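Local atomic coordinates of tail fiber protein (Pseudomonas aeruginosa, PDB entry 6CL6), a protein that forms the trimeric fiber of a contractile R-type pyocin and probably binds the surface receptor of target Pseudomonas cells. Residues Leu57-His62 with Gly69-Ile74. Sequence-based numbering, arbitrary orientation.
Sequences LMLTNH and GRYFYI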
loop_
_atom_site.group_PDB
_atom_site.type_symbol
_atom_site.label_atom_id
_atom_site.label_comp_id
_atom_site.label_asym_id
_atom_site.label_seq_id
_atom_site.Cartn_x
_atom_site.Cartn_y
_atom_site.Cartn_z
ATOM N N LEU A 57 -6.588 -39.559 -64.784
ATOM C CA LEU A 57 -5.336 -39.378 -64.075
ATOM C C LEU A 57 -4.317 -38.731 -65.009
ATOM O O LEU A 57 -4.142 -39.159 -66.149
ATOM C CB LEU A 57 -4.833 -40.729 -63.526
ATOM C CG LEU A 57 -3.539 -40.692 -62.725
ATOM C CD1 LEU A 57 -3.701 -40.004 -61.430
ATOM C CD2 LEU A 57 -3.025 -42.065 -62.493
ATOM N N MET A 58 -3.696 -37.649 -64.540
ATOM C CA MET A 58 -2.560 -37.046 -65.212
ATOM C C MET A 58 -1.568 -36.592 -64.144
ATOM O O MET A 58 -1.868 -36.572 -62.936
ATOM C CB MET A 58 -2.957 -35.861 -66.084
ATOM C CG MET A 58 -3.613 -34.743 -65.291
ATOM S SD MET A 58 -4.125 -33.350 -66.313
ATOM C CE MET A 58 -5.085 -34.154 -67.591
ATOM N N LEU A 59 -0.360 -36.270 -64.595
ATOM C CA LEU A 59 0.702 -35.699 -63.769
ATOM C C LEU A 59 1.187 -34.438 -64.478
ATOM O O LEU A 59 1.525 -34.494 -65.660
ATOM C CB LEU A 59 1.867 -36.653 -63.581
ATOM C CG LEU A 59 3.180 -36.158 -62.929
ATOM C CD1 LEU A 59 2.974 -35.800 -61.470
ATOM C CD2 LEU A 59 4.260 -37.205 -63.079
ATOM N N THR A 60 1.201 -33.304 -63.777
ATOM C CA THR A 60 1.515 -32.076 -64.471
ATOM C C THR A 60 1.996 -31.037 -63.475
ATOM O O THR A 60 1.595 -31.038 -62.316
ATOM C CB THR A 60 0.299 -31.547 -65.249
ATOM O OG1 THR A 60 0.607 -30.316 -65.874
ATOM C CG2 THR A 60 -0.894 -31.397 -64.351
ATOM N N ASN A 61 2.879 -30.166 -63.960
ATOM C CA ASN A 61 3.292 -28.970 -63.216
ATOM C C ASN A 61 2.708 -27.723 -63.851
ATOM O O ASN A 61 3.185 -26.615 -63.615
ATOM C CB ASN A 61 4.810 -28.883 -63.127
ATOM C CG ASN A 61 5.462 -28.693 -64.483
ATOM O OD1 ASN A 61 4.831 -28.867 -65.511
ATOM N ND2 ASN A 61 6.754 -28.344 -64.479
ATOM N N HIS A 62 1.719 -27.895 -64.705
ATOM C CA HIS A 62 1.015 -26.767 -65.308
ATOM C C HIS A 62 0.484 -25.805 -64.249
ATOM O O HIS A 62 0.088 -26.197 -63.144
ATOM C CB HIS A 62 -0.134 -27.298 -66.162
ATOM C CG HIS A 62 -0.768 -26.265 -67.022
ATOM N ND1 HIS A 62 -1.689 -25.355 -66.536
ATOM C CD2 HIS A 62 -0.628 -26.003 -68.339
ATOM C CE1 HIS A 62 -2.078 -24.574 -67.520
ATOM N NE2 HIS A 62 -1.446 -24.948 -68.618
ATOM N N GLY A 69 4.753 -24.064 -60.086
ATOM C CA GLY A 69 6.092 -24.606 -60.079
ATOM C C GLY A 69 6.232 -26.034 -59.625
ATOM O O GLY A 69 7.344 -26.564 -59.687
ATOM N N ARG A 70 5.151 -26.694 -59.181
ATOM C CA ARG A 70 5.264 -28.053 -58.643
ATOM C C ARG A 70 4.401 -29.044 -59.423
ATOM O O ARG A 70 3.286 -28.704 -59.867
ATOM C CB ARG A 70 4.858 -28.103 -57.179
ATOM C CG ARG A 70 5.949 -27.488 -56.285
ATOM C CD ARG A 70 5.569 -27.598 -54.838
ATOM N NE ARG A 70 5.512 -28.982 -54.379
ATOM C CZ ARG A 70 5.026 -29.336 -53.211
ATOM N NH1 ARG A 70 4.563 -28.407 -52.386
ATOM N NH2 ARG A 70 5.016 -30.608 -52.856
ATOM N N TYR A 71 4.938 -30.249 -59.582
ATOM C CA TYR A 71 4.169 -31.337 -60.147
ATOM C C TYR A 71 3.141 -31.883 -59.154
ATOM O O TYR A 71 3.423 -32.060 -57.969
ATOM C CB TYR A 71 5.084 -32.473 -60.585
ATOM C CG TYR A 71 5.879 -32.162 -61.843
ATOM C CD1 TYR A 71 5.353 -32.383 -63.107
ATOM C CD2 TYR A 71 7.153 -31.610 -61.751
ATOM C CE1 TYR A 71 6.057 -32.065 -64.244
ATOM C CE2 TYR A 71 7.893 -31.312 -62.914
ATOM C CZ TYR A 71 7.335 -31.544 -64.146
ATOM O OH TYR A 71 8.033 -31.243 -65.270
ATOM N N PHE A 72 1.941 -32.158 -59.654
ATOM C CA PHE A 72 0.913 -32.859 -58.902
ATOM C C PHE A 72 0.267 -33.925 -59.778
ATOM O O PHE A 72 -0.051 -33.670 -60.962
ATOM C CB PHE A 72 -0.192 -31.890 -58.382
ATOM C CG PHE A 72 0.197 -31.139 -57.146
ATOM C CD1 PHE A 72 1.181 -30.171 -57.176
ATOM C CD2 PHE A 72 -0.385 -31.477 -55.912
ATOM C CE1 PHE A 72 1.557 -29.500 -56.006
ATOM C CE2 PHE A 72 -0.012 -30.810 -54.747
ATOM C CZ PHE A 72 0.950 -29.828 -54.803
ATOM N N TYR A 73 0.008 -35.092 -59.171
ATOM C CA TYR A 73 -0.936 -36.047 -59.740
ATOM C C TYR A 73 -2.334 -35.486 -59.604
ATOM O O TYR A 73 -2.712 -34.996 -58.527
ATOM C CB TYR A 73 -0.870 -37.388 -59.018
ATOM C CG TYR A 73 0.460 -38.069 -59.022
ATOM C CD1 TYR A 73 1.381 -37.845 -58.015
ATOM C CD2 TYR A 73 0.760 -39.000 -60.000
ATOM C CE1 TYR A 73 2.599 -38.520 -58.043
ATOM C CE2 TYR A 73 1.927 -39.672 -60.011
ATOM C CZ TYR A 73 2.844 -39.428 -59.050
ATOM O OH TYR A 73 4.036 -40.141 -59.109
ATOM N N ILE A 74 -3.101 -35.516 -60.686
ATOM C CA ILE A 74 -4.435 -34.935 -60.688
ATOM C C ILE A 74 -5.391 -36.008 -61.137
ATOM O O ILE A 74 -5.356 -36.424 -62.301
ATOM C CB ILE A 74 -4.537 -33.676 -61.574
ATOM C CG1 ILE A 74 -3.560 -32.584 -61.051
ATOM C CG2 ILE A 74 -5.963 -33.173 -61.564
ATOM C CD1 ILE A 74 -3.758 -31.227 -61.639
HETATM O O HOH W 1 2.854 -24.536 -62.276
#
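An antiparallel beta hairpin joins strand 57-60, outermost in its five-stranded sheet within this chain, to the start of strand 72-79; the short segment axes approach to 4.6 Å, their N-to-C directions 157° apart, nearly antiparallel. Two reciprocal backbone pairs fix the register. Met-58 N donates to Ile-74 O (3.0 Å) and Ile-74 N returns a nearly straight bond to Met-58 O (2.8 Å, 170° at the hydrogen); Thr-60 and Phe-72 repeat the exchange. All four donors lie above the acceptor carbonyl planes. Between the two hydrogen-bonded pairs sits the non-hydrogen-bonded pair Leu-59 and Tyr-73.

With CG anti to its backbone N, Leu-59 sets CD1 4.0 Å from the Tyr-73 ring centroid, almost on the ring normal, a CH-pi contact; Tyr-79 of a second subunit also packs on Leu-59. On the other face, Met-58 CG lies alongside Ile-74 CB, while Thr-60 CG2 meets Ile-74 CD1. Thr-60 OG1 accepts from His-62 N in an ST turn and also bonds to Ser-48 O.

Near the turn, the Asn-61 amide stacks on the Tyr-71 ring, planes 8° apart, and Asn-61 CB stands 3.5 Å from that ring's centroid. One water bridges the hairpin's two arms, donating to Asn-61 O and accepting from Gly-69 N at 2.9 Å.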